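Local coordinates for protein acetate kinase (Entamoeba histolytica, PDB 4H0O) that probably interconverts acetate and acetyl phosphate by phosphoryl transfer, as a pyrophosphate-dependent acetate kinase of the ASKHA superfamily, at residues Leu26-Phe31 with Ile81-Glu86; Val343-Cys348 with Ile356-Ser361. All blocks are in the same frame, centred on the assembly; numbering follows the deposited sequence.

Overall arrangement
Contacts 1 and 2 lie on opposite sides of the chain's centre in this ASKHA-superfamily, ribonuclease H-like enzyme: contact 1 joins a strand of one mixed sheet to the helix over it, and contact 2 lies against the other sheet. Their centres are 42 Å apart and their nearest atoms about 21 Å, so they do not touch. In contact 1, between strand 26-31 and helix 73-86, the side chain of Tyr-28 is about 7 Å from that of Asn-20 and about 12 Å from that of Glu-390, both predicted magnesium ligands. Contact 2 folds the segment 356-361 back onto helix 341-350, where the side chain of Lys-345 is about 12 Å from that of Met-285, a predicted ATP-binding residue.

Contact 1: residues Leu26-Phe31 with Ile81-Glu86; sequences LTYKVF and IQFLKE
The phenol ring of Tyr-28 meets Leu-84 obliquely on the helix side, while Val-30, two residues along its own strand, brings CG2 to the ring edge in the ring plane. The aromatic ring of Phe-83 is likewise approached at a slant, by the phenol oxygen. Tyr-28 touches Phe-83 with its hydroxyl end, OH lying 3.9 Å from Phe-83 CE2, and the two side chains are roughly perpendicular. That same oxygen is 3.9 Å from Leu-84 CD2, and ring atom Tyr-28 CE2 is 4.1 Å from the same methyl. Here the two side chains lie alongside, pointing opposite ways. Leu-84 has CG anti to its carbonyl carbon (chi1 -60°), and its two methyls divide the work: CD2 takes the tyrosine, whereas CD1 faces Val-30 CG2 at 4.3 Å. The interface is small, burying 123 Å² in all, and it is apolar apart from the phenol oxygen. His-57 ties the two aromatic residues together, its ND1 satisfying the buried phenol oxygen through a hydrogen bond and its ring stacking with that of Phe-83. The contact is that of a helix packed on a face of the mixed sheet in a ribonuclease H-like fold, joined mainly by apolar side chains. The axes of segments 26-31 and 81-86 approach to 11.7 Å at an angle of 34°, and large side chains bridge the space between the backbones. Helix 73-86 covers this face of the sheet, with Ile-80 also touching Tyr-28 and Leu-26. Strand 26-31 runs antiparallel between strands 16-21 and 36-44, whose Leu-17 and Cys-38 pack against Tyr-28; its alternate residues Lys-29 and Phe-31 meet helix 390-402 instead.

Contact 2: residues Val343-Cys348 with Ile356-Ser361; sequences VRKAIC and IELDDS
This contact is a helix packed against the chain segment that follows it, in the part of the ribonuclease H-like fold built round strands 329-333 and 382-385: Cys-348 and Lys-345 of helix 341-350 receive Ile-356, Leu-358 and Asp-360 after the chain has doubled back. The returning segment is extended up to Asp-359, with backbone hydrogen bonds between Glu-357 and Met-376 and between Asp-359 and Leu-374, and then enters helix 360-365. Alternation puts Ile-356 and Leu-358 on the helix side and Glu-357 away from it. Cys-348 is the apolar centre: its CB lies 3.9 Å from Ile-356 CG2, and its SG is 3.8 Å from Leu-358 CD1. Val-383 of strand 382-385 touches both Cys-348 and Ile-356. Lys-345, bent at chi2 (47°) and again at chi4, crosses Asp-360 at about a right angle and presents its aliphatic chain, with CE 3.1 Å from Asp-360 OD1. Its NZ stays 4.4 Å from Asp-360 OD1, too far for a salt bridge, and is paired instead with Asp-349. Asp-359 is the N-cap of helix 360-365: its OD1 accepts a weak bond from Ser-361 N at 3.4 Å.

Contact 1: residues Leu26-Phe31 with Ile81-Glu86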
# COMPACT_ATOMS: atom_id res chain seq x y z
N LEU B 26 -5.42 31.78 15.69
CA LEU B 26 -5.31 32.17 14.29
C LEU B 26 -4.06 33.02 14.12
O LEU B 26 -3.81 33.93 14.91
CB LEU B 26 -6.55 32.98 13.87
CG LEU B 26 -6.51 33.61 12.48
CD1 LEU B 26 -6.45 32.53 11.42
CD2 LEU B 26 -7.70 34.53 12.25
N THR B 27 -3.26 32.71 13.10
CA THR B 27 -2.11 33.53 12.76
C THR B 27 -2.30 34.16 11.39
O THR B 27 -3.11 33.69 10.59
CB THR B 27 -0.80 32.71 12.77
OG1 THR B 27 -0.81 31.78 11.68
CG2 THR B 27 -0.65 31.96 14.08
N TYR B 28 -1.54 35.22 11.11
CA TYR B 28 -1.63 35.89 9.82
C TYR B 28 -0.30 36.51 9.42
O TYR B 28 0.55 36.79 10.27
CB TYR B 28 -2.71 36.99 9.84
CG TYR B 28 -2.26 38.29 10.47
CD1 TYR B 28 -2.39 38.50 11.83
CD2 TYR B 28 -1.73 39.32 9.69
CE1 TYR B 28 -2.00 39.69 12.41
CE2 TYR B 28 -1.32 40.51 10.26
CZ TYR B 28 -1.46 40.69 11.62
OH TYR B 28 -1.06 41.88 12.19
N LYS B 29 -0.12 36.74 8.13
CA LYS B 29 1.02 37.49 7.63
C LYS B 29 0.55 38.41 6.51
O LYS B 29 -0.42 38.11 5.81
CB LYS B 29 2.11 36.54 7.11
CG LYS B 29 2.82 35.74 8.19
CD LYS B 29 4.01 34.99 7.61
CE LYS B 29 4.68 34.10 8.65
NZ LYS B 29 5.32 34.89 9.75
N VAL B 30 1.24 39.54 6.35
CA VAL B 30 0.99 40.42 5.22
C VAL B 30 2.26 40.52 4.38
O VAL B 30 3.35 40.74 4.91
CB VAL B 30 0.55 41.83 5.67
CG1 VAL B 30 0.26 42.71 4.45
CG2 VAL B 30 -0.68 41.74 6.55
N PHE B 31 2.12 40.34 3.07
CA PHE B 31 3.27 40.39 2.17
C PHE B 31 3.24 41.61 1.25
O PHE B 31 2.19 41.99 0.73
CB PHE B 31 3.36 39.12 1.33
CG PHE B 31 3.67 37.88 2.12
CD1 PHE B 31 4.98 37.50 2.36
CD2 PHE B 31 2.65 37.09 2.61
CE1 PHE B 31 5.27 36.36 3.09
CE2 PHE B 31 2.92 35.94 3.34
CZ PHE B 31 4.23 35.58 3.58
N ILE B 81 -8.14 42.37 11.04
CA ILE B 81 -8.47 43.27 9.94
C ILE B 81 -8.65 44.70 10.45
O ILE B 81 -8.20 45.66 9.81
CB ILE B 81 -9.76 42.80 9.22
CG1 ILE B 81 -9.50 41.48 8.49
CG2 ILE B 81 -10.27 43.85 8.25
CD1 ILE B 81 -10.75 40.82 7.94
N GLN B 82 -9.29 44.84 11.61
CA GLN B 82 -9.49 46.14 12.23
C GLN B 82 -8.16 46.79 12.63
O GLN B 82 -7.97 47.99 12.44
CB GLN B 82 -10.40 45.99 13.46
CG GLN B 82 -10.48 47.23 14.33
CD GLN B 82 -11.59 47.13 15.37
OE1 GLN B 82 -12.65 46.55 15.10
NE2 GLN B 82 -11.35 47.68 16.55
N PHE B 83 -7.24 45.99 13.17
CA PHE B 83 -5.93 46.48 13.56
C PHE B 83 -5.16 47.04 12.37
O PHE B 83 -4.50 48.07 12.48
CB PHE B 83 -5.11 45.37 14.22
CG PHE B 83 -3.64 45.68 14.38
CD1 PHE B 83 -3.19 46.40 15.48
CD2 PHE B 83 -2.72 45.24 13.44
CE1 PHE B 83 -1.84 46.68 15.63
CE2 PHE B 83 -1.37 45.52 13.59
CZ PHE B 83 -0.93 46.24 14.68
N LEU B 84 -5.23 46.34 11.25
CA LEU B 84 -4.50 46.73 10.05
C LEU B 84 -5.03 48.04 9.46
O LEU B 84 -4.27 48.86 8.96
CB LEU B 84 -4.54 45.61 9.01
CG LEU B 84 -3.92 44.29 9.46
CD1 LEU B 84 -4.26 43.15 8.51
CD2 LEU B 84 -2.41 44.42 9.61
N LYS B 85 -6.35 48.22 9.54
CA LYS B 85 -6.98 49.46 9.10
C LYS B 85 -6.53 50.63 9.97
O LYS B 85 -6.17 51.69 9.46
CB LYS B 85 -8.51 49.33 9.14
CG LYS B 85 -9.10 48.50 8.02
CD LYS B 85 -10.61 48.36 8.17
CE LYS B 85 -11.24 47.67 6.97
NZ LYS B 85 -12.71 47.49 7.13
N GLU B 86 -6.55 50.42 11.29
CA GLU B 86 -6.16 51.46 12.24
C GLU B 86 -4.68 51.84 12.14
O GLU B 86 -4.30 52.95 12.52
CB GLU B 86 -6.52 51.04 13.67
CG GLU B 86 -8.01 51.08 13.98
CD GLU B 86 -8.34 50.62 15.39
OE1 GLU B 86 -7.42 50.14 16.09
OE2 GLU B 86 -9.52 50.73 15.79

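Contact 2: residues Val343-Cys348 with Ile356-Ser361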
# COMPACT_ATOMS: atom_id res chain seq x y z
N VAL B 343 16.83 10.32 7.91
CA VAL B 343 15.75 9.79 7.08
C VAL B 343 16.15 9.77 5.61
O VAL B 343 15.96 8.77 4.92
CB VAL B 343 14.43 10.58 7.28
CG1 VAL B 343 13.46 10.32 6.14
CG2 VAL B 343 13.79 10.22 8.61
N ARG B 344 16.71 10.88 5.14
CA ARG B 344 17.15 11.00 3.76
C ARG B 344 18.25 9.99 3.45
O ARG B 344 18.24 9.36 2.38
CB ARG B 344 17.66 12.42 3.47
CG ARG B 344 16.61 13.52 3.64
CD ARG B 344 17.15 14.87 3.16
NE ARG B 344 18.30 15.32 3.94
CZ ARG B 344 18.29 16.37 4.75
NH1 ARG B 344 17.19 17.09 4.90
NH2 ARG B 344 19.39 16.71 5.42
N LYS B 345 19.18 9.82 4.38
CA LYS B 345 20.27 8.87 4.21
C LYS B 345 19.72 7.44 4.15
O LYS B 345 20.12 6.66 3.29
CB LYS B 345 21.28 9.00 5.35
CG LYS B 345 22.49 8.07 5.25
CD LYS B 345 23.08 8.09 3.85
CE LYS B 345 24.51 7.55 3.84
NZ LYS B 345 24.67 6.39 4.75
N ALA B 346 18.81 7.12 5.05
CA ALA B 346 18.21 5.79 5.09
C ALA B 346 17.53 5.47 3.76
O ALA B 346 17.66 4.36 3.23
CB ALA B 346 17.23 5.67 6.24
N ILE B 347 16.80 6.44 3.21
CA ILE B 347 16.12 6.26 1.94
C ILE B 347 17.11 6.09 0.78
O ILE B 347 17.00 5.16 -0.02
CB ILE B 347 15.16 7.42 1.64
CG1 ILE B 347 13.99 7.41 2.61
CG2 ILE B 347 14.65 7.34 0.21
CD1 ILE B 347 13.28 6.07 2.69
N CYS B 348 18.09 6.99 0.70
CA CYS B 348 19.06 6.95 -0.39
C CYS B 348 19.92 5.69 -0.42
O CYS B 348 20.35 5.24 -1.48
CB CYS B 348 19.94 8.21 -0.38
SG CYS B 348 19.02 9.74 -0.71
N ILE B 356 21.82 6.44 -7.13
CA ILE B 356 21.88 7.58 -6.22
C ILE B 356 23.21 7.62 -5.47
O ILE B 356 23.49 6.77 -4.63
CB ILE B 356 20.70 7.59 -5.21
CG1 ILE B 356 19.40 7.94 -5.92
CG2 ILE B 356 20.95 8.59 -4.09
CD1 ILE B 356 18.18 8.03 -5.01
N GLU B 357 24.02 8.62 -5.81
CA GLU B 357 25.31 8.83 -5.17
C GLU B 357 25.23 10.07 -4.30
O GLU B 357 25.34 11.20 -4.79
CB GLU B 357 26.40 8.99 -6.23
CG GLU B 357 26.27 8.00 -7.38
CD GLU B 357 27.32 8.19 -8.46
OE1 GLU B 357 27.82 9.33 -8.62
OE2 GLU B 357 27.64 7.20 -9.16
N LEU B 358 25.04 9.86 -3.00
CA LEU B 358 24.76 10.96 -2.08
C LEU B 358 26.04 11.57 -1.52
O LEU B 358 26.94 10.86 -1.06
CB LEU B 358 23.87 10.46 -0.93
CG LEU B 358 23.01 11.50 -0.21
CD1 LEU B 358 21.95 12.06 -1.15
CD2 LEU B 358 22.36 10.91 1.02
N ASP B 359 26.14 12.90 -1.56
CA ASP B 359 27.22 13.59 -0.86
C ASP B 359 26.85 13.62 0.62
O ASP B 359 26.04 14.44 1.05
CB ASP B 359 27.40 15.01 -1.41
CG ASP B 359 28.73 15.63 -0.99
OD1 ASP B 359 29.24 15.31 0.10
OD2 ASP B 359 29.28 16.45 -1.77
N ASP B 360 27.45 12.71 1.38
CA ASP B 360 27.09 12.52 2.79
C ASP B 360 27.43 13.72 3.67
O ASP B 360 26.80 13.92 4.71
CB ASP B 360 27.73 11.24 3.34
CG ASP B 360 27.06 9.98 2.81
OD1 ASP B 360 25.84 10.03 2.55
OD2 ASP B 360 27.76 8.96 2.65
N SER B 361 28.42 14.51 3.26
CA SER B 361 28.81 15.69 4.03
C SER B 361 27.79 16.82 3.85
O SER B 361 27.47 17.51 4.81
CB SER B 361 30.21 16.15 3.62
OG SER B 361 30.71 17.10 4.55